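Local coordinates for thioredoxin domain-containing protein (Aeropyrum pernix, PDB 3HA9) that is of uncharacterised function but adopts a thioredoxin-like fold with a CxxC disulfide, consistent with a role in thiol-disulfide oxidoreductase or antioxidant chemistry, at residues L32-D38 with M137-S141; L42-W48 with I72-W77. All blocks are in the same frame, centred on the assembly; numbering follows the deposited sequence.

Contact 1 of 2, residues L32-D38 with M137-S141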
# COMPACT_ATOMS: atom_id res chain seq x y z
N LEU A 32 -6.96 -5.18 -7.71
CA LEU A 32 -6.11 -4.58 -8.75
C LEU A 32 -6.87 -4.18 -10.02
O LEU A 32 -6.55 -3.16 -10.63
CB LEU A 32 -4.95 -5.51 -9.10
CG LEU A 32 -3.72 -5.46 -8.19
CD1 LEU A 32 -2.78 -6.59 -8.57
CD2 LEU A 32 -3.01 -4.11 -8.31
N ASN A 33 -7.86 -5.00 -10.40
CA ASN A 33 -8.73 -4.72 -11.55
C ASN A 33 -9.38 -3.34 -11.50
O ASN A 33 -9.61 -2.72 -12.54
CB ASN A 33 -9.85 -5.76 -11.65
CG ASN A 33 -9.34 -7.14 -11.97
OD1 ASN A 33 -9.39 -7.58 -13.13
ND2 ASN A 33 -8.85 -7.85 -10.96
N ASN A 34 -9.70 -2.89 -10.29
CA ASN A 34 -10.35 -1.60 -10.09
C ASN A 34 -9.37 -0.42 -10.08
O ASN A 34 -9.80 0.74 -10.03
CB ASN A 34 -11.18 -1.62 -8.80
N VAL A 35 -8.07 -0.71 -10.15
CA VAL A 35 -7.04 0.33 -10.08
C VAL A 35 -6.58 0.72 -11.49
O VAL A 35 -6.31 -0.15 -12.31
CB VAL A 35 -5.84 -0.09 -9.19
CG1 VAL A 35 -4.84 1.05 -9.05
CG2 VAL A 35 -6.33 -0.54 -7.82
N GLY A 36 -6.48 2.02 -11.74
CA GLY A 36 -6.23 2.53 -13.09
C GLY A 36 -4.84 2.41 -13.70
O GLY A 36 -4.73 2.17 -14.89
N GLY A 37 -3.79 2.57 -12.90
CA GLY A 37 -2.44 2.72 -13.48
C GLY A 37 -1.81 1.52 -14.19
O GLY A 37 -2.43 0.46 -14.29
N ASP A 38 -0.59 1.67 -14.69
CA ASP A 38 0.23 0.52 -15.07
C ASP A 38 1.05 0.03 -13.88
O ASP A 38 1.45 -1.13 -13.80
CB ASP A 38 1.17 0.87 -16.23
CG ASP A 38 0.47 0.85 -17.58
OD1 ASP A 38 -0.62 0.23 -17.70
OD2 ASP A 38 1.01 1.46 -18.53
N MET A 137 4.07 -2.80 -7.49
CA MET A 137 3.68 -3.95 -8.31
C MET A 137 3.27 -3.49 -9.71
O MET A 137 2.82 -2.36 -9.89
CB MET A 137 2.47 -4.67 -7.69
CG MET A 137 2.79 -5.72 -6.65
SD MET A 137 1.29 -6.26 -5.74
CE MET A 137 0.10 -5.40 -6.57
N ASP A 138 3.40 -4.39 -10.69
CA ASP A 138 2.79 -4.17 -12.01
C ASP A 138 1.42 -4.87 -12.07
O ASP A 138 1.00 -5.49 -11.10
CB ASP A 138 3.73 -4.60 -13.14
CG ASP A 138 3.99 -6.11 -13.16
OD1 ASP A 138 3.22 -6.89 -12.58
OD2 ASP A 138 4.99 -6.49 -13.79
N LYS A 139 0.70 -4.78 -13.18
CA LYS A 139 -0.65 -5.36 -13.21
C LYS A 139 -0.70 -6.90 -13.22
O LYS A 139 -1.74 -7.49 -12.93
CB LYS A 139 -1.51 -4.75 -14.33
CG LYS A 139 -2.05 -3.37 -13.98
CD LYS A 139 -3.06 -3.44 -12.84
CE LYS A 139 -3.63 -2.05 -12.50
NZ LYS A 139 -4.40 -1.49 -13.66
N SER A 140 0.44 -7.54 -13.51
CA SER A 140 0.58 -8.99 -13.40
C SER A 140 0.91 -9.44 -11.97
O SER A 140 1.13 -10.63 -11.70
CB SER A 140 1.67 -9.46 -14.36
OG SER A 140 1.28 -9.20 -15.70
N SER A 141 0.91 -8.48 -11.05
CA SER A 141 1.28 -8.70 -9.65
C SER A 141 2.75 -9.07 -9.43
O SER A 141 3.10 -9.57 -8.37
CB SER A 141 0.36 -9.73 -8.96
OG SER A 141 -0.99 -9.28 -8.91
O HOH W 1 1.64 -3.08 -15.41

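Contact 2 of 2, residues L42-W48 with I72-W77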
# COMPACT_ATOMS: atom_id res chain seq x y z
N LEU A 42 1.53 0.42 -3.25
CA LEU A 42 0.87 0.27 -1.96
C LEU A 42 1.75 0.96 -0.93
O LEU A 42 2.91 0.59 -0.76
CB LEU A 42 0.67 -1.21 -1.59
CG LEU A 42 -0.05 -2.09 -2.61
CD1 LEU A 42 -0.32 -3.47 -1.98
CD2 LEU A 42 -1.35 -1.45 -3.05
N TRP A 43 1.22 1.99 -0.28
CA TRP A 43 2.01 2.71 0.70
C TRP A 43 1.40 2.48 2.08
O TRP A 43 0.33 3.01 2.37
CB TRP A 43 2.01 4.20 0.36
CG TRP A 43 2.78 5.02 1.36
CD1 TRP A 43 3.86 4.62 2.10
CD2 TRP A 43 2.52 6.37 1.73
NE1 TRP A 43 4.28 5.64 2.91
CE2 TRP A 43 3.48 6.73 2.71
CE3 TRP A 43 1.55 7.31 1.36
CZ2 TRP A 43 3.51 8.00 3.31
CZ3 TRP A 43 1.58 8.60 1.96
CH2 TRP A 43 2.57 8.93 2.92
N PHE A 44 2.10 1.69 2.90
CA PHE A 44 1.63 1.37 4.26
C PHE A 44 2.15 2.44 5.19
O PHE A 44 3.36 2.66 5.26
CB PHE A 44 2.16 -0.00 4.68
CG PHE A 44 1.53 -1.14 3.91
CD1 PHE A 44 0.41 -1.79 4.44
CD2 PHE A 44 2.03 -1.52 2.65
CE1 PHE A 44 -0.20 -2.84 3.73
CE2 PHE A 44 1.42 -2.57 1.93
CZ PHE A 44 0.32 -3.21 2.45
N MET A 45 1.23 3.12 5.87
CA MET A 45 1.60 4.34 6.61
C MET A 45 0.70 4.57 7.83
O MET A 45 -0.18 3.76 8.11
CB MET A 45 1.64 5.56 5.67
CG MET A 45 0.43 5.75 4.72
SD MET A 45 -1.14 6.18 5.52
CE MET A 45 -0.80 7.88 5.94
N ALA A 46 0.97 5.65 8.54
CA ALA A 46 0.16 6.10 9.68
C ALA A 46 0.23 7.60 9.69
O ALA A 46 1.25 8.18 9.28
CB ALA A 46 0.71 5.52 11.00
N ALA A 47 -0.85 8.25 10.14
CA ALA A 47 -0.94 9.70 10.05
C ALA A 47 0.09 10.42 10.92
O ALA A 47 0.49 11.54 10.61
CB ALA A 47 -2.34 10.17 10.35
N TRP A 48 0.52 9.76 12.00
CA TRP A 48 1.53 10.33 12.90
C TRP A 48 2.99 9.98 12.56
O TRP A 48 3.93 10.45 13.21
CB TRP A 48 1.23 9.87 14.33
CG TRP A 48 1.27 8.39 14.48
CD1 TRP A 48 0.24 7.53 14.27
CD2 TRP A 48 2.39 7.60 14.88
NE1 TRP A 48 0.65 6.24 14.49
CE2 TRP A 48 1.96 6.25 14.88
CE3 TRP A 48 3.71 7.88 15.23
CZ2 TRP A 48 2.81 5.19 15.21
CZ3 TRP A 48 4.55 6.83 15.56
CH2 TRP A 48 4.10 5.50 15.56
N ILE A 72 -1.91 3.83 -3.67
CA ILE A 72 -2.93 3.43 -2.70
C ILE A 72 -2.35 3.68 -1.30
O ILE A 72 -1.38 3.01 -0.91
CB ILE A 72 -3.36 1.97 -2.88
CG1 ILE A 72 -3.79 1.73 -4.36
CG2 ILE A 72 -4.46 1.62 -1.88
CD1 ILE A 72 -4.28 0.32 -4.69
N ALA A 73 -2.90 4.67 -0.58
CA ALA A 73 -2.46 4.99 0.78
C ALA A 73 -3.17 4.08 1.74
O ALA A 73 -4.40 4.08 1.79
CB ALA A 73 -2.74 6.46 1.12
N ILE A 74 -2.41 3.28 2.48
CA ILE A 74 -2.99 2.25 3.35
C ILE A 74 -2.62 2.61 4.77
O ILE A 74 -1.47 2.41 5.17
CB ILE A 74 -2.47 0.82 3.03
CG1 ILE A 74 -2.83 0.43 1.61
CG2 ILE A 74 -3.08 -0.19 4.05
CD1 ILE A 74 -2.17 -0.89 1.10
N ASP A 75 -3.58 3.13 5.53
CA ASP A 75 -3.31 3.49 6.92
C ASP A 75 -3.68 2.26 7.72
O ASP A 75 -4.85 1.88 7.77
CB ASP A 75 -4.17 4.69 7.34
CG ASP A 75 -3.86 5.19 8.76
OD1 ASP A 75 -3.32 4.42 9.57
OD2 ASP A 75 -4.15 6.38 9.04
N PHE A 76 -2.67 1.62 8.32
CA PHE A 76 -2.91 0.40 9.08
C PHE A 76 -2.91 0.66 10.58
O PHE A 76 -2.95 -0.29 11.37
CB PHE A 76 -1.92 -0.73 8.67
CG PHE A 76 -0.47 -0.49 9.06
CD1 PHE A 76 0.03 -0.99 10.28
CD2 PHE A 76 0.40 0.14 8.19
CE1 PHE A 76 1.38 -0.83 10.62
CE2 PHE A 76 1.75 0.31 8.51
CZ PHE A 76 2.24 -0.19 9.73
N TRP A 77 -2.89 1.94 10.97
CA TRP A 77 -2.83 2.27 12.39
C TRP A 77 -4.26 2.29 12.96
O TRP A 77 -4.80 3.34 13.32
CB TRP A 77 -2.05 3.57 12.63
CG TRP A 77 -1.55 3.66 14.05
CD1 TRP A 77 -2.10 4.36 15.07
CD2 TRP A 77 -0.44 2.96 14.59
NE1 TRP A 77 -1.38 4.17 16.22
CE2 TRP A 77 -0.35 3.32 15.95
CE3 TRP A 77 0.52 2.08 14.05
CZ2 TRP A 77 0.64 2.81 16.80
CZ3 TRP A 77 1.52 1.58 14.90
CH2 TRP A 77 1.56 1.95 16.26

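Contact 1 of 2, residues L32-D38 with M137-S141
K139 reaches across to the loop at V35-G37 and uses its ammonium group on two backbone carbonyls. NZ donates to V35 O at 2.7 Å and to G37 O at 2.8 Å; the second bond lies in the carbonyl plane, whereas at V35 the donor is tilted 31° from it. A lysine suits this place because it has a long chain to span the gap and several N-H groups to share between two acceptors. Bends at chi2 (-67°) and chi4 turn the end of that chain into the curve of the loop, with K139 CE 3.3 Å from both V35 O and G37 O. Beside this polar grip is an apolar one. L32 and M137 approach at a slant, and M137 CE sits 3.7 Å from L32 CD1 and nearly as close to CD2, with F20 touching both residues. The flexible thioether lets M137, on strand 133-138, turn its methyl toward the short 3-10 segment 32-34. Contact 1 thus joins the loop entering strand 39-45 to the beta hairpin of strands 133-138 and 143-148 in the thioredoxin-like sheet. A water donates to D38 O and accepts from K139 N at 3.0 Å, joining the loop to the turn. Further out, a type I turn from D138 to S141 sets the backbone of K139; D138 OD1 accepts from N142 N and, weakly, from S140 N, while V35 packs on V40.

Contact 2 of 2, residues L42-W48 with I72-W77
F44 and I74 lie side by side on one face of the sheet and point the same way, with I74 CD1 over the face of the phenyl ring. The methyl stands 4.0 Å from the ring centroid and 22° off its normal, a CH-pi contact displaced toward the rim. CG1 of I74 is anti to its carbonyl carbon (chi1 -61°), which carries CD1 back over F44, while the other branch, CG2, meets the ring at CD1 and CE1. Isoleucine suits this place because its delta methyl can lie on the ring face while CG2 still meets the rim; L42 and I72 extend the layer, meeting through CD2 and CD1 at 3.8 Å. On the other face M45 lays CG over the centre of the indole of W43, two residues earlier on the same strand, and its SD rests 3.8 Å from D75 CB; W43 itself packs on C52 of the CxxC pair.

Beyond the strand ends the indoles of W48 and W77 meet edge to face, their five-membered rings 4.3 Å between centroids and the planes at 71°. NE1 of W48 stands over the W77 face, so its N-H edge meets pi density, whereas W77 NE1 is turned to P93 O. D75 OD1 accepts from W77 N at 2.9 Å, an Asx turn that shapes the chain leading into this pair.

Strands 39-45 and 69-75 are the parallel neighbours of a beta-alpha-beta unit connected through helix 52-65. Alternating bonds join them, from the nearly straight W43 N to I72 O (2.9 Å) to the longer F76 N to M45 O (3.3 Å). Regular pairing gives way to aromatic packing and an Asx turn as strand 39-45 runs on toward C49. There W48 NE1 and W77 NE1, two donors 3.4 Å apart, do not compete for one acceptor, and D75, by holding W77 N, helps to position the ring that W48 meets.

The centres of contacts 1 and 2 are about 19 Å apart, and both belong to the mixed sheet of the thioredoxin-like fold. In it strand 39-45 is central, flanked by 69-75 on one side and by 133-138 on the other. Contact 2 pairs the first two, while contact 1 ties the approach to strand 39-45 to the end of strand 133-138. They meet directly where V35 CG2 packs on I72 CD1 at 3.8 Å. Along the chain contact 2 is nested inside the loop that contact 1 closes. Contact 1 thus lies at the start of strand 39-45, whereas contact 2 runs to its end, where the C49-C52 disulfide follows.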